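Local coordinates for protein ribonucleoside-diphosphate reductase subunit beta (Clostridium botulinum, PDB 6ZJK) that probably provides the radical-generating, iron-binding small subunit of a ribonucleotide reductase, the enzyme that converts ribonucleoside diphosphates to their deoxy forms, at residues A[64-69]-A[238-243]; A[128-133]-A[242-247]; A[79-84]-A[223-228]. All coordinates share one frame; numbering follows the deposited sequence.

How the contacts relate
All three contacts use helix 225-255, at different points along it. Contact 1 and contact 2 lie side by side, with centres about 8 Å apart, and share Leu242 and Val243. Contact 2 is wholly buried and nearly all apolar. Contact 1 is partly buried: it has a water bridge between Asn69 and Thr240, and Met66 touches the iron ligand His241. Their first segments, on helices 58-68 and 124-151, reach the second subunit. Contact 3, partly buried, lies far from the chain's centre, about 26 Å from contact 1 and about 31 Å from contact 2, centre to centre. There side-chain oxygens accept backbone N-H groups at the start of helix 225-255, beside some methionine packing.

Contact 1 (A[64-69]-A[238-243]); sequences RTMLNN and EVTHLV. With FE (Fe (III) ion), chain G.
This contact lies beside the di-iron site of the helical R2 fold, where helix 58-68 packs on the iron-binding part of helix 225-255. The two helix segments run nearly antiparallel, at 161°, with their axes 10.7 Å apart. Met66 and Thr240 have the nearest CA atoms. Thr240 points at the other helix and presents both its branches. Its CG2 meets CG2 of Thr65 at 4.2 Å and ND2 of Asn69 at 3.8 Å. Its OG1 has chi1 73°, which places it between the backbone N and the carbonyl carbon. From there it is hydrogen-bonded to the backbone O of Asp237, one turn back. OG1 also accepts a hydrogen bond from a water at 3.1 Å. The same water accepts from ND2 of Asn69 at 3.0 Å, so it links the two segments where no direct hydrogen bond does.

Met66 reaches in deeper. Its chain is extended at chi2 and bends at chi3 (100°), which carries the methyl CE past Thr240 to CD2 of His241 at 4.2 Å. The methyl approaches the imidazole obliquely, and the two side chains cross at about a right angle. His241 binds the iron through ND1 at 2.4 Å, and its NE2 is hydrogen-bonded to OE1 of Gln136. Glu238, one turn earlier, binds the same iron through OE2 at 2.5 Å. A water, Glu137 and Glu204 complete the ligands.

Both ring nitrogens of His241 are thus engaged, which fixes the rotation of the imidazole. Met66 adds an apolar second-shell contact at its carbon side. The polar link through the water stays on the Asn69 side, separate from the metal.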
# COMPACT_ATOMS: atom_id res chain seq x y z
N ARG A 64 5.22 10.60 9.40
CA ARG A 64 5.98 10.19 10.54
C ARG A 64 5.19 9.42 11.56
O ARG A 64 5.59 8.40 12.00
CB ARG A 64 6.63 11.41 11.14
CG ARG A 64 7.52 11.21 12.31
CD ARG A 64 8.12 12.53 12.73
NE ARG A 64 9.41 12.76 12.10
CZ ARG A 64 9.66 13.66 11.16
NH1 ARG A 64 8.73 14.48 10.73
NH2 ARG A 64 10.87 13.76 10.66
N THR A 65 4.03 9.94 11.89
CA THR A 65 3.14 9.36 12.86
C THR A 65 2.68 7.97 12.45
O THR A 65 2.70 7.08 13.22
CB THR A 65 1.91 10.27 12.99
OG1 THR A 65 2.30 11.46 13.63
CG2 THR A 65 0.90 9.63 13.80
N MET A 66 2.30 7.83 11.22
CA MET A 66 1.82 6.60 10.70
C MET A 66 2.86 5.51 10.78
O MET A 66 2.58 4.45 11.21
CB MET A 66 1.30 6.77 9.30
CG MET A 66 -0.00 7.48 9.24
SD MET A 66 -0.60 7.81 7.66
CE MET A 66 -1.79 6.56 7.37
N LEU A 67 4.07 5.81 10.40
CA LEU A 67 5.12 4.86 10.52
C LEU A 67 5.43 4.47 11.93
O LEU A 67 5.74 3.35 12.16
CB LEU A 67 6.37 5.36 9.85
CG LEU A 67 6.71 4.83 8.49
CD1 LEU A 67 5.62 4.96 7.50
CD2 LEU A 67 7.95 5.48 7.96
N ASN A 68 5.41 5.40 12.86
CA ASN A 68 5.67 5.08 14.25
C ASN A 68 4.56 4.26 14.92
O ASN A 68 4.70 3.80 15.98
CB ASN A 68 5.98 6.30 15.10
CG ASN A 68 7.29 6.96 14.74
OD1 ASN A 68 8.33 6.54 15.06
ND2 ASN A 68 7.19 7.99 14.01
N ASN A 69 3.44 4.13 14.26
CA ASN A 69 2.34 3.33 14.78
C ASN A 69 2.38 1.86 14.33
O ASN A 69 1.41 1.13 14.56
CB ASN A 69 0.99 3.92 14.35
CG ASN A 69 0.60 5.15 15.15
OD1 ASN A 69 1.10 5.40 16.26
ND2 ASN A 69 -0.31 5.94 14.59
N GLU A 238 -6.98 4.06 13.04
CA GLU A 238 -8.16 4.72 12.56
C GLU A 238 -8.21 6.23 12.81
O GLU A 238 -8.70 6.93 12.04
CB GLU A 238 -9.40 4.03 13.11
CG GLU A 238 -10.65 4.34 12.38
CD GLU A 238 -10.79 3.56 11.10
OE1 GLU A 238 -11.16 2.40 11.06
OE2 GLU A 238 -10.46 4.07 10.08
N VAL A 239 -7.69 6.68 13.91
CA VAL A 239 -7.62 8.08 14.19
C VAL A 239 -6.85 8.83 13.13
O VAL A 239 -7.30 9.81 12.68
CB VAL A 239 -7.01 8.33 15.54
CG1 VAL A 239 -6.71 9.79 15.69
CG2 VAL A 239 -7.99 7.91 16.59
N THR A 240 -5.73 8.28 12.68
CA THR A 240 -4.92 8.84 11.65
C THR A 240 -5.63 8.81 10.33
O THR A 240 -5.49 9.69 9.58
CB THR A 240 -3.53 8.20 11.58
OG1 THR A 240 -3.59 6.90 11.04
CG2 THR A 240 -2.96 8.11 12.88
N HIS A 241 -6.45 7.82 10.07
CA HIS A 241 -7.17 7.76 8.80
C HIS A 241 -8.25 8.83 8.75
O HIS A 241 -8.59 9.31 7.73
CB HIS A 241 -7.79 6.41 8.51
CG HIS A 241 -6.82 5.27 8.46
ND1 HIS A 241 -7.20 4.01 8.11
CD2 HIS A 241 -5.50 5.20 8.71
CE1 HIS A 241 -6.16 3.21 8.17
NE2 HIS A 241 -5.12 3.90 8.56
N LEU A 242 -8.81 9.13 9.89
CA LEU A 242 -9.83 10.12 10.04
C LEU A 242 -9.25 11.49 9.75
O LEU A 242 -9.72 12.16 8.95
CB LEU A 242 -10.26 10.09 11.47
CG LEU A 242 -11.70 10.10 11.82
CD1 LEU A 242 -12.46 9.23 10.89
CD2 LEU A 242 -11.83 9.65 13.24
N VAL A 243 -8.19 11.86 10.42
CA VAL A 243 -7.58 13.12 10.19
C VAL A 243 -7.08 13.29 8.78
O VAL A 243 -7.11 14.33 8.26
CB VAL A 243 -6.48 13.40 11.13
CG1 VAL A 243 -5.99 14.79 10.88
CG2 VAL A 243 -6.98 13.31 12.54
FE FE G . -9.24 2.77 8.27
O HOH W 1 -1.38 4.97 11.98
O HOH W 2 -8.38 1.79 9.99

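Contact 2 (A[128-133]-A[242-247]); sequences SLLNIQ and LVLFQN
Leu244 meets Leu129 and Gln133 across a buried antiparallel helix pair of the R2 helical bundle, beside the di-iron site. The segments run at 149° with axes 11.4 Å apart. Most of the contact is apolar. Leu244 points toward helix 124-151, and its two methyls divide the work. CD1 lies against CD1 of Leu129 at 3.8 Å. CD2 lies near CB of Leu129 and 4.1 Å from CD2 of Leu130. The latter also approaches CE1 of Phe245, at 3.9 Å and obliquely to the ring.

In the polar part, CG of Gln133 is anti to the backbone N (chi1 -175°) and the chain runs on extended, which delivers OE1 to the ring edge of Phe245. OE1 lies in the ring plane, 3.4 Å from CE1, while the amide plane stands 87° from the ring. This buried oxygen has no hydrogen-bond partner in the model; it meets a ring edge and, at 3.5 Å, the methyl CD2 of Leu244.

The Gln133 side chain lies about 4 Å from an iron and against the ligands His241 and Glu204. Phe245 continues onto Ile197 of helix 190-220. Val243 and Asn247 pack on Phe62 of helix 58-68. Ile132 packs on Phe135 of the second subunit.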
# COMPACT_ATOMS: atom_id res chain seq x y z
N SER A 128 1.21 9.11 -1.28
CA SER A 128 2.02 8.32 -0.36
C SER A 128 1.23 7.95 0.88
O SER A 128 1.26 6.81 1.34
CB SER A 128 3.28 9.07 0.03
OG SER A 128 4.10 9.21 -1.11
N LEU A 129 0.51 8.89 1.46
CA LEU A 129 -0.22 8.60 2.68
C LEU A 129 -1.35 7.63 2.46
O LEU A 129 -1.60 6.83 3.26
CB LEU A 129 -0.68 9.86 3.38
CG LEU A 129 0.28 10.95 3.84
CD1 LEU A 129 -0.40 12.24 4.21
CD2 LEU A 129 1.21 10.55 4.91
N LEU A 130 -2.04 7.74 1.36
CA LEU A 130 -3.11 6.78 1.10
C LEU A 130 -2.57 5.37 0.88
O LEU A 130 -3.25 4.39 1.23
CB LEU A 130 -3.95 7.22 -0.11
CG LEU A 130 -4.80 8.49 0.04
CD1 LEU A 130 -5.26 8.95 -1.33
CD2 LEU A 130 -6.01 8.23 0.92
N ASN A 131 -1.37 5.25 0.29
CA ASN A 131 -0.74 3.94 0.13
C ASN A 131 -0.36 3.35 1.49
O ASN A 131 -0.48 2.14 1.70
CB ASN A 131 0.52 4.04 -0.74
CG ASN A 131 0.23 4.23 -2.21
OD1 ASN A 131 -0.85 3.91 -2.69
ND2 ASN A 131 1.22 4.73 -2.94
N ILE A 132 0.07 4.17 2.41
CA ILE A 132 0.37 3.67 3.71
C ILE A 132 -0.95 3.23 4.37
O ILE A 132 -1.00 2.28 5.07
CB ILE A 132 1.02 4.72 4.57
CG1 ILE A 132 2.33 5.19 3.96
CG2 ILE A 132 1.29 4.20 5.94
CD1 ILE A 132 3.01 6.29 4.73
N GLN A 133 -2.01 3.96 4.11
CA GLN A 133 -3.29 3.64 4.67
C GLN A 133 -3.69 2.28 4.16
O GLN A 133 -4.07 1.49 4.92
CB GLN A 133 -4.35 4.66 4.32
CG GLN A 133 -5.69 4.45 4.97
CD GLN A 133 -6.75 5.48 4.62
OE1 GLN A 133 -6.50 6.51 4.04
NE2 GLN A 133 -7.95 5.16 4.99
N LEU A 242 -8.81 9.13 9.89
CA LEU A 242 -9.83 10.12 10.04
C LEU A 242 -9.25 11.49 9.75
O LEU A 242 -9.72 12.16 8.95
CB LEU A 242 -10.26 10.09 11.47
CG LEU A 242 -11.70 10.10 11.82
CD1 LEU A 242 -12.46 9.23 10.89
CD2 LEU A 242 -11.83 9.65 13.24
N VAL A 243 -8.19 11.86 10.42
CA VAL A 243 -7.58 13.12 10.19
C VAL A 243 -7.08 13.29 8.78
O VAL A 243 -7.11 14.33 8.26
CB VAL A 243 -6.48 13.40 11.13
CG1 VAL A 243 -5.99 14.79 10.88
CG2 VAL A 243 -6.98 13.31 12.54
N LEU A 244 -6.61 12.22 8.17
CA LEU A 244 -6.20 12.29 6.77
C LEU A 244 -7.36 12.71 5.87
O LEU A 244 -7.25 13.68 5.11
CB LEU A 244 -5.61 10.95 6.31
CG LEU A 244 -5.19 10.75 4.84
CD1 LEU A 244 -4.19 11.81 4.42
CD2 LEU A 244 -4.58 9.38 4.64
N PHE A 245 -8.49 12.03 6.00
CA PHE A 245 -9.66 12.36 5.21
C PHE A 245 -10.24 13.75 5.57
O PHE A 245 -10.70 14.42 4.75
CB PHE A 245 -10.69 11.24 5.16
CG PHE A 245 -10.43 10.23 4.08
CD1 PHE A 245 -9.45 9.34 4.19
CD2 PHE A 245 -11.13 10.24 2.93
CE1 PHE A 245 -9.18 8.47 3.21
CE2 PHE A 245 -10.86 9.36 1.93
CZ PHE A 245 -9.89 8.47 2.07
N GLN A 246 -10.17 14.14 6.81
CA GLN A 246 -10.59 15.50 7.19
C GLN A 246 -9.81 16.55 6.39
O GLN A 246 -10.39 17.51 5.86
CB GLN A 246 -10.40 15.69 8.70
CG GLN A 246 -11.48 15.01 9.56
CD GLN A 246 -11.19 15.01 11.08
OE1 GLN A 246 -10.17 15.56 11.52
NE2 GLN A 246 -12.10 14.40 11.87
N ASN A 247 -8.49 16.38 6.30
CA ASN A 247 -7.65 17.33 5.57
C ASN A 247 -7.83 17.23 4.06
O ASN A 247 -7.83 18.26 3.37
CB ASN A 247 -6.20 17.11 5.95
CG ASN A 247 -5.86 17.82 7.22
OD1 ASN A 247 -5.47 18.97 7.17
ND2 ASN A 247 -5.98 17.15 8.34

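Contact 3 (A[79-84]-A[223-228]); sequences NEDIKQ and KMTATS
Asp81 turns its CG beside its own backbone N, with chi1 -65°, and this carries the carboxylate to the first turn of helix 225-255. Gln84 has a similar first torsion, -54°, and its extended chain brings OE1 to Met224. The carboxylate takes both its oxygens into use. OD1 receives the N-H of Ala226 at 3.0 Å, on its syn side. OD2 receives the N-H of Thr227 at 2.7 Å, also syn but 31° out of the carboxylate plane. The hydroxyl OG1 of Thr227 gives OD2 a second bond of 2.7 Å, nearly in line with the C-O bond. At this N-terminal end of helix 225-255, Met224 occupies the N-cap position, but Asp81 of the separate short helix 79-84 takes up the first-turn N-H groups. The helix dipole and three donors would probably stabilise its negative charge. Next to it, Gln84 OE1 accepts the N-H of Met224 at 3.2 Å, with the donor well above the carbonyl plane. The other end of that amide, NE2, is hydrogen-bonded to Gly222 O. The methyl CE of Met224 rests on CB of Asp81 at 3.8 Å. Asp81 also touches Val151 of helix 124-151, and Thr227 packs on Phe215 of helix 190-220.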
# COMPACT_ATOMS: atom_id res chain seq x y z
N ASN A 79 -3.52 -16.12 24.40
CA ASN A 79 -3.62 -17.31 25.22
C ASN A 79 -4.80 -17.24 26.18
O ASN A 79 -5.47 -18.25 26.41
CB ASN A 79 -2.32 -17.53 25.99
CG ASN A 79 -1.24 -18.19 25.15
OD1 ASN A 79 -1.39 -18.38 23.94
ND2 ASN A 79 -0.13 -18.53 25.79
N GLU A 80 -5.09 -16.05 26.73
CA GLU A 80 -6.21 -15.92 27.65
C GLU A 80 -7.55 -16.00 26.92
O GLU A 80 -8.51 -16.57 27.44
CB GLU A 80 -6.12 -14.62 28.45
CG GLU A 80 -5.05 -14.61 29.53
CD GLU A 80 -5.19 -15.79 30.48
OE1 GLU A 80 -6.27 -15.94 31.10
OE2 GLU A 80 -4.22 -16.58 30.60
N ASP A 81 -7.61 -15.46 25.70
CA ASP A 81 -8.85 -15.51 24.93
C ASP A 81 -9.18 -16.93 24.46
O ASP A 81 -10.36 -17.27 24.31
CB ASP A 81 -8.77 -14.58 23.73
CG ASP A 81 -8.65 -13.09 24.13
OD1 ASP A 81 -8.19 -12.79 25.26
OD2 ASP A 81 -9.10 -12.22 23.33
N ILE A 82 -8.16 -17.77 24.24
CA ILE A 82 -8.44 -19.17 23.87
C ILE A 82 -9.25 -19.86 24.96
O ILE A 82 -10.23 -20.56 24.68
CB ILE A 82 -7.12 -19.91 23.60
CG1 ILE A 82 -6.38 -19.26 22.42
CG2 ILE A 82 -7.40 -21.36 23.33
CD1 ILE A 82 -5.01 -19.85 22.14
N LYS A 83 -8.90 -19.62 26.22
CA LYS A 83 -9.64 -20.33 27.26
C LYS A 83 -11.04 -19.73 27.44
O LYS A 83 -12.01 -20.46 27.63
CB LYS A 83 -8.88 -20.25 28.58
CG LYS A 83 -7.35 -20.30 28.50
CD LYS A 83 -6.77 -21.00 29.73
CE LYS A 83 -5.52 -20.32 30.28
NZ LYS A 83 -4.77 -21.13 31.29
N GLN A 84 -11.25 -18.44 27.19
CA GLN A 84 -12.53 -17.79 27.48
C GLN A 84 -13.55 -17.94 26.37
O GLN A 84 -14.76 -17.85 26.63
CB GLN A 84 -12.30 -16.31 27.75
CG GLN A 84 -11.26 -16.07 28.81
CD GLN A 84 -11.13 -14.61 29.17
OE1 GLN A 84 -10.65 -13.80 28.37
NE2 GLN A 84 -11.52 -14.27 30.39
N LYS A 223 -13.83 -10.38 29.53
CA LYS A 223 -14.00 -11.36 28.46
C LYS A 223 -13.28 -10.89 27.20
O LYS A 223 -13.45 -9.74 26.78
CB LYS A 223 -15.50 -11.59 28.20
CG LYS A 223 -16.28 -12.18 29.40
CD LYS A 223 -17.83 -12.06 29.27
CE LYS A 223 -18.56 -12.68 30.48
NZ LYS A 223 -20.01 -12.32 30.60
N MET A 224 -12.48 -11.78 26.60
CA MET A 224 -11.76 -11.51 25.35
C MET A 224 -10.88 -10.26 25.45
O MET A 224 -10.95 -9.37 24.60
CB MET A 224 -12.72 -11.38 24.16
CG MET A 224 -13.69 -12.55 24.03
SD MET A 224 -12.93 -14.19 23.86
CE MET A 224 -12.21 -14.09 22.20
N THR A 225 -10.04 -10.21 26.48
CA THR A 225 -9.27 -8.99 26.73
C THR A 225 -8.18 -8.77 25.68
O THR A 225 -7.92 -7.63 25.29
CB THR A 225 -8.63 -9.06 28.12
OG1 THR A 225 -8.13 -10.37 28.33
CG2 THR A 225 -9.68 -8.79 29.19
N ALA A 226 -7.53 -9.84 25.21
CA ALA A 226 -6.45 -9.63 24.25
C ALA A 226 -6.98 -9.32 22.86
O ALA A 226 -6.31 -8.63 22.08
CB ALA A 226 -5.53 -10.84 24.20
N THR A 227 -8.18 -9.80 22.53
CA THR A 227 -8.86 -9.33 21.33
C THR A 227 -9.09 -7.82 21.41
O THR A 227 -8.96 -7.10 20.41
CB THR A 227 -10.17 -10.13 21.17
OG1 THR A 227 -9.84 -11.49 20.83
CG2 THR A 227 -11.06 -9.56 20.09
N SER A 228 -9.35 -7.31 22.61
CA SER A 228 -9.57 -5.88 22.76
C SER A 228 -8.27 -5.12 22.54
O SER A 228 -8.26 -4.08 21.88
CB SER A 228 -10.18 -5.61 24.14
OG SER A 228 -10.00 -4.28 24.56